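Local coordinates for protein SmhA (Serratia marcescens, PDB 7A27) that is the A component of the tripartite alpha-pore-forming toxin Smh and probably helps build a membrane pore with its partner proteins, at residues Leu4-Leu9 and Ala316-Gln321. Residues are numbered along the deposited sequence; the frame is centred on the assembly and turned at random.
Sequences LTSIDL and APIINQ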
ATOM      1  N   LEU A   4      34.905  -0.971 -19.209  1.00 91.32           N
ATOM      2  CA  LEU A   4      34.347  -0.610 -17.873  1.00 87.31           C
ATOM      3  C   LEU A   4      33.255   0.441 -17.968  1.00 84.39           C
ATOM      4  O   LEU A   4      32.315   0.369 -17.212  1.00 80.26           O
ATOM      5  CB  LEU A   4      35.506  -0.073 -17.029  1.00 88.53           C
ATOM      6  CG  LEU A   4      36.370  -1.152 -16.390  1.00 88.73           C
ATOM      7  CD1 LEU A   4      37.821  -0.705 -16.296  1.00 90.29           C
ATOM      8  CD2 LEU A   4      35.789  -1.551 -15.040  1.00 87.03           C
ATOM      9  N   THR A   5      33.467   1.423 -18.837  1.00 85.71           N
ATOM     10  CA  THR A   5      32.582   2.562 -19.188  1.00 84.84           C
ATOM     11  C   THR A   5      31.108   2.120 -19.342  1.00 83.06           C
ATOM     12  O   THR A   5      30.242   3.000 -19.252  1.00 80.86           O
ATOM     13  CB  THR A   5      33.175   3.219 -20.446  1.00 85.30           C
ATOM     14  OG1 THR A   5      32.461   4.392 -20.813  1.00 86.19           O
ATOM     15  CG2 THR A   5      33.175   2.300 -21.647  1.00 85.81           C
ATOM     16  N   SER A   6      30.824   0.825 -19.520  1.00 82.86           N
ATOM     17  CA  SER A   6      29.471   0.276 -19.822  1.00 82.82           C
ATOM     18  C   SER A   6      28.835  -0.496 -18.644  1.00 79.65           C
ATOM     19  O   SER A   6      27.666  -0.859 -18.760  1.00 76.12           O
ATOM     20  CB  SER A   6      29.535  -0.609 -21.047  1.00 84.66           C
ATOM     21  OG  SER A   6      30.228  -1.811 -20.738  1.00 87.39           O
ATOM     22  N   ILE A   7      29.561  -0.789 -17.562  1.00 79.36           N
ATOM     23  CA  ILE A   7      28.982  -1.571 -16.427  1.00 77.30           C
ATOM     24  C   ILE A   7      28.056  -0.664 -15.618  1.00 76.02           C
ATOM     25  O   ILE A   7      28.355   0.506 -15.417  1.00 75.28           O
ATOM     26  CB  ILE A   7      30.032  -2.286 -15.547  1.00 77.08           C
ATOM     27  CG1 ILE A   7      30.939  -1.328 -14.785  1.00 78.11           C
ATOM     28  CG2 ILE A   7      30.840  -3.256 -16.375  1.00 77.66           C
ATOM     29  CD1 ILE A   7      31.778  -1.994 -13.708  1.00 77.66           C
ATOM     30  N   ASP A   8      26.958  -1.256 -15.176  1.00 76.55           N
ATOM     31  CA  ASP A   8      25.862  -0.631 -14.400  1.00 76.62           C
ATOM     32  C   ASP A   8      25.722  -1.428 -13.093  1.00 75.81           C
ATOM     33  O   ASP A   8      25.073  -2.473 -13.106  1.00 76.81           O
ATOM     34  CB  ASP A   8      24.585  -0.634 -15.251  1.00 76.01           C
ATOM     35  CG  ASP A   8      23.333  -0.179 -14.535  1.00 75.53           C
ATOM     36  OD1 ASP A   8      23.474   0.567 -13.564  1.00 77.06           O
ATOM     37  OD2 ASP A   8      22.235  -0.578 -14.957  1.00 76.21           O
ATOM     38  N   LEU A   9      26.328  -0.963 -12.008  1.00 75.16           N
ATOM     39  CA  LEU A   9      26.246  -1.590 -10.660  1.00 73.94           C
ATOM     40  C   LEU A   9      25.201  -0.847  -9.813  1.00 71.48           C
ATOM     41  O   LEU A   9      25.218  -1.007  -8.574  1.00 71.62           O
ATOM     42  CB  LEU A   9      27.627  -1.547  -9.994  1.00 75.79           C
ATOM     43  CG  LEU A   9      28.740  -2.343 -10.664  1.00 76.82           C
ATOM     44  CD1 LEU A   9      30.071  -2.123  -9.964  1.00 78.26           C
ATOM     45  CD2 LEU A   9      28.392  -3.811 -10.670  1.00 75.87           C
ATOM     46  N   ALA A 316      30.942  -8.449 -13.965  1.00 71.87           N
ATOM     47  CA  ALA A 316      32.021  -9.212 -13.302  1.00 72.54           C
ATOM     48  C   ALA A 316      33.195  -9.519 -14.248  1.00 74.99           C
ATOM     49  O   ALA A 316      34.320  -9.114 -13.973  1.00 73.54           O
ATOM     50  CB  ALA A 316      31.444 -10.453 -12.671  1.00 71.84           C
ATOM     51  N   PRO A 317      33.018 -10.245 -15.380  1.00 76.30           N
ATOM     52  CA  PRO A 317      34.147 -10.568 -16.248  1.00 77.82           C
ATOM     53  C   PRO A 317      34.861  -9.314 -16.777  1.00 78.13           C
ATOM     54  O   PRO A 317      36.056  -9.390 -17.028  1.00 79.11           O
ATOM     55  CB  PRO A 317      33.531 -11.380 -17.395  1.00 78.61           C
ATOM     56  CG  PRO A 317      32.235 -11.905 -16.831  1.00 77.46           C
ATOM     57  CD  PRO A 317      31.760 -10.809 -15.896  1.00 76.23           C
ATOM     58  N   ILE A 318      34.125  -8.204 -16.929  1.00 76.37           N
ATOM     59  CA  ILE A 318      34.666  -6.901 -17.413  1.00 76.96           C
ATOM     60  C   ILE A 318      35.575  -6.309 -16.327  1.00 79.02           C
ATOM     61  O   ILE A 318      36.693  -5.826 -16.691  1.00 82.21           O
ATOM     62  CB  ILE A 318      33.538  -5.945 -17.818  1.00 75.59           C
ATOM     63  CG1 ILE A 318      32.712  -6.508 -18.980  1.00 75.74           C
ATOM     64  CG2 ILE A 318      34.093  -4.560 -18.128  1.00 75.65           C
ATOM     65  CD1 ILE A 318      31.496  -5.662 -19.367  1.00 75.34           C
ATOM     66  N   ILE A 319      35.151  -6.358 -15.055  1.00 77.85           N
ATOM     67  CA  ILE A 319      35.937  -5.843 -13.893  1.00 79.03           C
ATOM     68  C   ILE A 319      37.232  -6.651 -13.766  1.00 81.64           C
ATOM     69  O   ILE A 319      38.215  -6.100 -13.255  1.00 82.46           O
ATOM     70  CB  ILE A 319      35.120  -5.910 -12.589  1.00 77.65           C
ATOM     71  CG1 ILE A 319      33.870  -5.040 -12.684  1.00 76.97           C
ATOM     72  CG2 ILE A 319      35.997  -5.536 -11.405  1.00 78.95           C
ATOM     73  CD1 ILE A 319      32.994  -5.062 -11.473  1.00 75.99           C
ATOM     74  N   ASN A 320      37.188  -7.921 -14.185  1.00 83.66           N
ATOM     75  CA  ASN A 320      38.304  -8.905 -14.130  1.00 86.66           C
ATOM     76  C   ASN A 320      39.377  -8.517 -15.161  1.00 89.94           C
ATOM     77  O   ASN A 320      40.564  -8.681 -14.833  1.00 91.19           O
ATOM     78  CB  ASN A 320      37.800 -10.334 -14.365  1.00 85.64           C
ATOM     79  CG  ASN A 320      38.697 -11.420 -13.825  1.00 85.92           C
ATOM     80  OD1 ASN A 320      39.671 -11.141 -13.139  1.00 87.02           O
ATOM     81  ND2 ASN A 320      38.376 -12.657 -14.149  1.00 86.13           N
ATOM     82  N   GLN A 321      38.982  -8.014 -16.345  1.00 91.77           N
ATOM     83  CA  GLN A 321      39.912  -7.585 -17.435  1.00 93.99           C
ATOM     84  C   GLN A 321      40.788  -6.399 -16.970  1.00 95.95           C
ATOM     85  O   GLN A 321      41.928  -6.304 -17.472  1.00 97.57           O
ATOM     86  CB  GLN A 321      39.179  -7.159 -18.718  1.00 93.97           C
ATOM     87  CG  GLN A 321      38.259  -8.190 -19.384  1.00 92.99           C
ATOM     88  CD  GLN A 321      37.548  -7.646 -20.620  1.00 91.73           C
ATOM     89  OE1 GLN A 321      37.155  -6.480 -20.684  1.00 89.68           O
ATOM     90  NE2 GLN A 321      37.310  -8.493 -21.615  1.00 90.99           N
TER
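A short 3-10 segment, L4 to S6, and the loop residues I7 to L9 run past residues 316-321 of helix 301-321, with the closest approach of the two backbones at L4 and I318, whose CA atoms are 6.3 Å apart. The 3-10 turn is closed by a hydrogen bond from I7 N to L4 O. No hydrogen bond joins the two segments, and the 247 Å² buried between them is mainly aliphatic.

I318 gives up the most surface, 72 Å², and I7 bridges it to I319 by splitting its two branches between these neighbouring helix residues. I7 CG1 sits between the backbone N and the carbonyl carbon (chi1 66°), while CG2 stands beside the N. That branch packs on I318, I7 CG2 being 3.9 Å from I318 CD1, and the two side chains lie alongside, pointing opposite ways. The longer branch is stretched out (chi2 168°) and carries I7 CD1 to 3.8 Å from I319 CG1; here the side chains cross at nearly a right angle. I318, with CG2 anti to its own backbone N, also presents that methyl to the start of the turn, 3.8 Å from L4 N. The L4 side chain lies loosely along the helix, its CD2 4.4 Å from I319 CA. Looser contacts flank these: L9 CD1 reaches I319 CD1 at 4.4 Å on the buried side, and S6 OG, hydrogen-bonded to N3 O, passes I318 CD1 at 4.3 Å on the exposed side.

The contact lies toward one end of the elongated helical bundle, its centre about 37 Å from the centre of the chain. The N-terminal segment, which leads into helix 14-37, lies against two helices consecutive in sequence: L4, I7 and L9 also touch Q330, I334 and I335 of helix 325-358. L9 O accepts hydrogen bonds from Y312 OH and W342 NE1, one from each helix, while V112 of helix 104-155 meets both L9 and I319.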